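Local coordinates for acyl-[acyl-carrier-protein]--UDP-N-acetylglucosamine O-acyltransferase (PDB 1J2Z) that transfers a (3R)-hydroxyacyl chain from acyl carrier protein to UDP-N-acetylglucosamine, the first step in the biosynthesis of lipid A, at residues S127-I141 / D145-V159. Numbering follows the deposited sequence.
With SOG (octyl 1-thio-beta-D-glucopyranoside), chain B; SOG (octyl 1-thio-beta-D-glucopyranoside), chain C.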
loop_
_atom_site.group_PDB
_atom_site.type_symbol
_atom_site.label_atom_id
_atom_site.label_comp_id
_atom_site.label_asym_id
_atom_site.label_seq_id
_atom_site.Cartn_x
_atom_site.Cartn_y
_atom_site.Cartn_z
ATOM N N SER A 127 22.057 9.607 -1.253
ATOM C CA SER A 127 21.627 10.831 -0.582
ATOM C C SER A 127 20.737 11.704 -1.469
ATOM O O SER A 127 20.727 11.554 -2.688
ATOM C CB SER A 127 22.855 11.637 -0.144
ATOM O OG SER A 127 23.637 10.919 0.800
ATOM N N HIS A 128 19.996 12.615 -0.842
ATOM C CA HIS A 128 19.104 13.531 -1.554
ATOM C C HIS A 128 18.018 12.823 -2.354
ATOM O O HIS A 128 17.553 13.339 -3.365
ATOM C CB HIS A 128 19.915 14.433 -2.492
ATOM C CG HIS A 128 20.962 15.240 -1.790
ATOM N ND1 HIS A 128 20.658 16.316 -0.985
ATOM C CD2 HIS A 128 22.306 15.092 -1.730
ATOM C CE1 HIS A 128 21.768 16.795 -0.456
ATOM N NE2 HIS A 128 22.783 16.070 -0.892
ATOM N N CYS A 129 17.609 11.642 -1.902
ATOM C CA CYS A 129 16.572 10.886 -2.596
ATOM C C CYS A 129 15.201 11.092 -1.974
ATOM O O CYS A 129 15.080 11.487 -0.812
ATOM C CB CYS A 129 16.890 9.390 -2.572
ATOM S SG CYS A 129 18.313 8.891 -3.561
ATOM N N ILE A 130 14.167 10.810 -2.756
ATOM C CA ILE A 130 12.804 10.924 -2.275
ATOM C C ILE A 130 12.000 9.720 -2.756
ATOM O O ILE A 130 11.880 9.484 -3.959
ATOM C CB ILE A 130 12.124 12.218 -2.779
ATOM C CG1 ILE A 130 12.808 13.442 -2.168
ATOM C CG2 ILE A 130 10.648 12.204 -2.404
ATOM C CD1 ILE A 130 12.285 14.763 -2.707
ATOM N N LEU A 131 11.482 8.945 -1.809
ATOM C CA LEU A 131 10.663 7.787 -2.137
ATOM C C LEU A 131 9.275 8.113 -1.608
ATOM O O LEU A 131 9.089 8.265 -0.399
ATOM C CB LEU A 131 11.193 6.511 -1.463
ATOM C CG LEU A 131 12.665 6.096 -1.611
ATOM C CD1 LEU A 131 12.796 4.606 -1.306
ATOM C CD2 LEU A 131 13.163 6.368 -3.006
ATOM N N ALA A 132 8.312 8.240 -2.518
ATOM C CA ALA A 132 6.932 8.572 -2.160
ATOM C C ALA A 132 6.160 7.434 -1.501
ATOM O O ALA A 132 6.650 6.307 -1.407
ATOM C CB ALA A 132 6.176 9.049 -3.398
ATOM N N ASN A 133 4.938 7.741 -1.067
ATOM C CA ASN A 133 4.069 6.775 -0.399
ATOM C C ASN A 133 4.054 5.388 -1.023
ATOM O O ASN A 133 3.913 5.244 -2.240
ATOM C CB ASN A 133 2.609 7.274 -0.355
ATOM C CG ASN A 133 2.386 8.386 0.662
ATOM O OD1 ASN A 133 1.388 8.389 1.386
ATOM N ND2 ASN A 133 3.297 9.338 0.706
ATOM N N GLY A 134 4.195 4.378 -0.169
ATOM C CA GLY A 134 4.131 2.996 -0.606
ATOM C C GLY A 134 5.174 2.437 -1.549
ATOM O O GLY A 134 4.971 1.346 -2.081
ATOM N N VAL A 135 6.271 3.151 -1.779
ATOM C CA VAL A 135 7.295 2.606 -2.664
ATOM C C VAL A 135 7.783 1.310 -2.038
ATOM O O VAL A 135 8.037 1.250 -0.835
ATOM C CB VAL A 135 8.482 3.578 -2.849
ATOM C CG1 VAL A 135 9.652 2.859 -3.510
ATOM C CG2 VAL A 135 8.050 4.751 -3.721
ATOM N N THR A 136 7.905 0.271 -2.858
ATOM C CA THR A 136 8.337 -1.031 -2.383
ATOM C C THR A 136 9.619 -1.483 -3.067
ATOM O O THR A 136 9.649 -1.693 -4.280
ATOM C CB THR A 136 7.242 -2.090 -2.631
ATOM O OG1 THR A 136 6.035 -1.692 -1.967
ATOM C CG2 THR A 136 7.680 -3.444 -2.099
ATOM N N LEU A 137 10.681 -1.626 -2.284
ATOM C CA LEU A 137 11.954 -2.063 -2.835
ATOM C C LEU A 137 12.204 -3.522 -2.483
ATOM O O LEU A 137 12.175 -3.898 -1.310
ATOM C CB LEU A 137 13.106 -1.222 -2.278
ATOM C CG LEU A 137 13.075 0.303 -2.425
ATOM C CD1 LEU A 137 14.368 0.879 -1.860
ATOM C CD2 LEU A 137 12.922 0.696 -3.883
ATOM N N ALA A 138 12.436 -4.344 -3.500
ATOM C CA ALA A 138 12.740 -5.750 -3.275
ATOM C C ALA A 138 14.199 -5.792 -2.812
ATOM O O ALA A 138 14.831 -4.753 -2.637
ATOM C CB ALA A 138 12.556 -6.549 -4.567
ATOM N N GLY A 139 14.750 -6.984 -2.630
ATOM C CA GLY A 139 16.119 -7.070 -2.154
ATOM C C GLY A 139 17.236 -6.727 -3.123
ATOM O O GLY A 139 17.055 -6.737 -4.339
ATOM N N HIS A 140 18.394 -6.394 -2.561
ATOM C CA HIS A 140 19.603 -6.096 -3.333
ATOM C C HIS A 140 19.508 -4.942 -4.328
ATOM O O HIS A 140 20.171 -4.966 -5.365
ATOM C CB HIS A 140 20.034 -7.357 -4.093
ATOM C CG HIS A 140 19.930 -8.618 -3.288
ATOM N ND1 HIS A 140 20.918 -9.037 -2.422
ATOM C CD2 HIS A 140 18.945 -9.545 -3.213
ATOM C CE1 HIS A 140 20.548 -10.168 -1.848
ATOM N NE2 HIS A 140 19.354 -10.499 -2.310
ATOM N N ILE A 141 18.698 -3.934 -4.027
ATOM C CA ILE A 141 18.555 -2.801 -4.936
ATOM C C ILE A 141 19.553 -1.683 -4.626
ATOM O O ILE A 141 19.891 -1.443 -3.467
ATOM C CB ILE A 141 17.115 -2.250 -4.877
ATOM C CG1 ILE A 141 16.162 -3.265 -5.524
ATOM C CG2 ILE A 141 17.028 -0.895 -5.571
ATOM C CD1 ILE A 141 14.690 -3.005 -5.242
ATOM N N ASP A 145 22.382 8.878 -5.928
ATOM C CA ASP A 145 21.978 10.147 -5.331
ATOM C C ASP A 145 20.960 10.866 -6.207
ATOM O O ASP A 145 20.869 10.618 -7.411
ATOM C CB ASP A 145 23.187 11.068 -5.120
ATOM C CG ASP A 145 24.232 10.466 -4.201
ATOM O OD1 ASP A 145 23.872 9.644 -3.329
ATOM O OD2 ASP A 145 25.419 10.830 -4.343
ATOM N N TYR A 146 20.192 11.756 -5.589
ATOM C CA TYR A 146 19.185 12.546 -6.294
ATOM C C TYR A 146 18.190 11.743 -7.122
ATOM O O TYR A 146 17.896 12.092 -8.266
ATOM C CB TYR A 146 19.863 13.584 -7.197
ATOM C CG TYR A 146 20.807 14.500 -6.459
ATOM C CD1 TYR A 146 22.150 14.165 -6.303
ATOM C CD2 TYR A 146 20.349 15.682 -5.878
ATOM C CE1 TYR A 146 23.017 14.984 -5.583
ATOM C CE2 TYR A 146 21.210 16.507 -5.156
ATOM C CZ TYR A 146 22.542 16.150 -5.013
ATOM O OH TYR A 146 23.396 16.955 -4.294
ATOM N N VAL A 147 17.669 10.668 -6.546
ATOM C CA VAL A 147 16.684 9.858 -7.243
ATOM C C VAL A 147 15.312 10.069 -6.616
ATOM O O VAL A 147 15.170 10.086 -5.386
ATOM C CB VAL A 147 17.038 8.354 -7.182
ATOM C CG1 VAL A 147 15.879 7.511 -7.729
ATOM C CG2 VAL A 147 18.298 8.089 -7.990
ATOM N N ASN A 148 14.308 10.260 -7.465
ATOM C CA ASN A 148 12.938 10.430 -7.001
ATOM C C ASN A 148 12.117 9.263 -7.520
ATOM O O ASN A 148 12.165 8.948 -8.706
ATOM C CB ASN A 148 12.332 11.741 -7.512
ATOM C CG ASN A 148 12.855 12.956 -6.770
ATOM O OD1 ASN A 148 12.274 14.034 -6.839
ATOM N ND2 ASN A 148 13.962 12.785 -6.063
ATOM N N ILE A 149 11.383 8.608 -6.628
ATOM C CA ILE A 149 10.549 7.489 -7.029
ATOM C C ILE A 149 9.117 7.793 -6.599
ATOM O O ILE A 149 8.842 7.972 -5.410
ATOM C CB ILE A 149 11.012 6.169 -6.379
ATOM C CG1 ILE A 149 12.500 5.939 -6.665
ATOM C CG2 ILE A 149 10.180 5.009 -6.924
ATOM C CD1 ILE A 149 13.057 4.654 -6.076
ATOM N N GLY A 150 8.218 7.856 -7.577
ATOM C CA GLY A 150 6.820 8.150 -7.310
ATOM C C GLY A 150 6.081 7.101 -6.502
ATOM O O GLY A 150 6.447 5.926 -6.493
ATOM N N GLY A 151 5.010 7.533 -5.845
ATOM C CA GLY A 151 4.227 6.646 -5.007
ATOM C C GLY A 151 3.720 5.353 -5.618
ATOM O O GLY A 151 3.414 5.276 -6.809
ATOM N N LEU A 152 3.646 4.330 -4.772
ATOM C CA LEU A 152 3.143 3.015 -5.155
ATOM C C LEU A 152 3.947 2.312 -6.248
ATOM O O LEU A 152 3.412 1.472 -6.971
ATOM C CB LEU A 152 1.672 3.133 -5.583
ATOM C CG LEU A 152 0.764 3.895 -4.606
ATOM C CD1 LEU A 152 -0.659 3.916 -5.132
ATOM C CD2 LEU A 152 0.809 3.237 -3.236
ATOM N N THR A 153 5.226 2.658 -6.366
ATOM C CA THR A 153 6.093 2.027 -7.360
ATOM C C THR A 153 6.807 0.837 -6.730
ATOM O O THR A 153 7.217 0.887 -5.568
ATOM C CB THR A 153 7.161 3.014 -7.898
ATOM O OG1 THR A 153 6.539 3.960 -8.773
ATOM C CG2 THR A 153 8.260 2.271 -8.662
ATOM N N ALA A 154 6.942 -0.239 -7.499
ATOM C CA ALA A 154 7.623 -1.434 -7.024
ATOM C C ALA A 154 8.890 -1.627 -7.845
ATOM O O ALA A 154 8.849 -1.575 -9.071
ATOM C CB ALA A 154 6.718 -2.655 -7.171
ATOM N N ILE A 155 10.012 -1.829 -7.160
ATOM C CA ILE A 155 11.295 -2.048 -7.823
ATOM C C ILE A 155 11.675 -3.490 -7.516
ATOM O O ILE A 155 11.702 -3.890 -6.350
ATOM C CB ILE A 155 12.401 -1.120 -7.267
ATOM C CG1 ILE A 155 11.922 0.337 -7.260
ATOM C CG2 ILE A 155 13.667 -1.259 -8.114
ATOM C CD1 ILE A 155 11.621 0.909 -8.622
ATOM N N HIS A 156 11.957 -4.266 -8.557
ATOM C CA HIS A 156 12.304 -5.673 -8.382
ATOM C C HIS A 156 13.746 -5.887 -7.926
ATOM O O HIS A 156 14.580 -4.994 -8.033
ATOM C CB HIS A 156 12.043 -6.444 -9.679
ATOM C CG HIS A 156 10.631 -6.341 -10.167
ATOM N ND1 HIS A 156 9.550 -6.290 -9.313
ATOM C CD2 HIS A 156 10.121 -6.304 -11.421
ATOM C CE1 HIS A 156 8.436 -6.224 -10.019
ATOM N NE2 HIS A 156 8.754 -6.231 -11.301
ATOM N N GLN A 157 14.025 -7.090 -7.432
ATOM C CA GLN A 157 15.339 -7.446 -6.911
ATOM C C GLN A 157 16.512 -7.193 -7.858
ATOM O O GLN A 157 16.414 -7.398 -9.063
ATOM C CB GLN A 157 15.344 -8.920 -6.485
ATOM C CG GLN A 157 15.368 -9.901 -7.655
ATOM C CD GLN A 157 15.221 -11.346 -7.222
ATOM O OE1 GLN A 157 15.842 -11.783 -6.255
ATOM N NE2 GLN A 157 14.407 -12.098 -7.948
ATOM N N PHE A 158 17.623 -6.751 -7.283
ATOM C CA PHE A 158 18.851 -6.482 -8.025
ATOM C C PHE A 158 18.810 -5.327 -9.012
ATOM O O PHE A 158 19.771 -5.108 -9.743
ATOM C CB PHE A 158 19.330 -7.753 -8.743
ATOM C CG PHE A 158 19.783 -8.836 -7.809
ATOM C CD1 PHE A 158 18.952 -9.905 -7.506
ATOM C CD2 PHE A 158 21.026 -8.754 -7.188
ATOM C CE1 PHE A 158 19.349 -10.881 -6.595
ATOM C CE2 PHE A 158 21.434 -9.720 -6.277
ATOM C CZ PHE A 158 20.594 -10.786 -5.977
ATOM N N VAL A 159 17.712 -4.582 -9.043
ATOM C CA VAL A 159 17.636 -3.453 -9.960
ATOM C C VAL A 159 18.547 -2.337 -9.464
ATOM O O VAL A 159 18.706 -2.143 -8.257
ATOM C CB VAL A 159 16.197 -2.910 -10.081
ATOM C CG1 VAL A 159 16.208 -1.520 -10.722
ATOM C CG2 VAL A 159 15.361 -3.859 -10.928
HETATM C C1 SOG B . 11.901 -10.048 -1.861
HETATM C C2 SOG B . 12.821 -10.227 -0.628
HETATM C C3 SOG B . 12.030 -9.913 0.650
HETATM C C4 SOG B . 11.534 -8.466 0.557
HETATM C C5 SOG B . 10.623 -8.323 -0.689
HETATM C C6 SOG B . 10.126 -6.891 -0.833
HETATM C "C1'" SOG B . 11.832 -10.925 -4.095
HETATM C "C2'" SOG B . 11.877 -10.020 -5.310
HETATM C "C3'" SOG B . 11.762 -10.821 -6.594
HETATM C "C4'" SOG B . 11.809 -9.920 -7.819
HETATM C "C5'" SOG B . 11.695 -10.730 -9.103
HETATM C "C6'" SOG B . 11.604 -9.821 -10.311
HETATM C "C7'" SOG B . 11.488 -10.612 -11.593
HETATM C "C8'" SOG B . 11.397 -9.681 -12.778
HETATM S S1 SOG B . 12.628 -10.318 -3.070
HETATM O O2 SOG B . 13.314 -11.560 -0.577
HETATM O O3 SOG B . 12.864 -10.063 1.781
HETATM O O4 SOG B . 10.809 -8.130 1.727
HETATM O O5 SOG B . 11.381 -8.688 -1.878
HETATM O O6 SOG B . 8.972 -6.698 -0.038
HETATM C C1 SOG C . 2.394 15.318 -2.379
HETATM C C2 SOG C . 2.369 16.203 -1.108
HETATM C C3 SOG C . 2.758 15.356 0.112
HETATM C C4 SOG C . 1.749 14.209 0.236
HETATM C C5 SOG C . 1.798 13.351 -1.054
HETATM C C6 SOG C . 0.791 12.212 -0.984
HETATM C "C1'" SOG C . 2.691 15.701 -4.730
HETATM C "C2'" SOG C . 1.639 15.296 -5.745
HETATM C "C3'" SOG C . 2.098 15.596 -7.159
HETATM C "C4'" SOG C . 1.046 15.197 -8.183
HETATM C "C5'" SOG C . 1.513 15.503 -9.600
HETATM C "C6'" SOG C . 0.524 14.978 -10.621
HETATM C "C7'" SOG C . 0.975 15.272 -12.032
HETATM C "C8'" SOG C . -0.027 14.737 -13.027
HETATM S S1 SOG C . 2.012 16.088 -3.530
HETATM O O2 SOG C . 3.274 17.290 -1.251
HETATM O O3 SOG C . 2.727 16.150 1.280
HETATM O O4 SOG C . 2.065 13.408 1.361
HETATM O O5 SOG C . 1.486 14.195 -2.200
HETATM O O6 SOG C . 1.353 11.111 -0.298
HETATM O O HOH W 1 25.626 9.362 -1.244
HETATM O O HOH W 2 15.641 14.630 -4.867
#
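Leu131 lies alongside Ile149, and Leu137 alongside Ile155, each pair pointing the same way into the prism interior. Leu131 CD2 meets Ile149 CD1 at 3.5 Å, and Leu137 CD2 meets Ile155 CG1 at the same 3.5 Å. Val135 crosses Ile149 at about a right angle, while Ile141, with CG1 anti to its carbonyl carbon (chi1 -70°), sends CD1 to within 3.5 Å of Ile155 CG2. Ile143 and Ile167 pack against this tight core. Parallel backbone ladders hold the coils in step: Ile130 N binds Val147 O and Ile149 N binds Ile130 O, a pattern repeated by Thr136 and Ile155. On the outer surface the imidazole of His140 forms a close offset stack on Phe158, centroids 4.3 Å apart and planes 1° from parallel; its other neighbours include His121, edge-to-face.

The corner at Ser127-His128 and Asp145-Tyr146 is looser and holds ordered water. His128 and Tyr146 are also nearly parallel but slid apart, with the hydroxyl OH of Tyr146 over the imidazole face. Asp145 OD1 takes Ser127 N at 2.8 Å from above the carboxylate plane, and a water links OD1 to Ser127 OG, which also bonds the backbone N of Asp109. At another corner octyl thioglucoside lies along Ala138, His156 and Gln157; His140 and Gln157 probably bind substrate, by analogy with relatives. Such stacked coils of short parallel strands are characteristic of the left-handed beta-helix of hexapeptide-repeat acyltransferases.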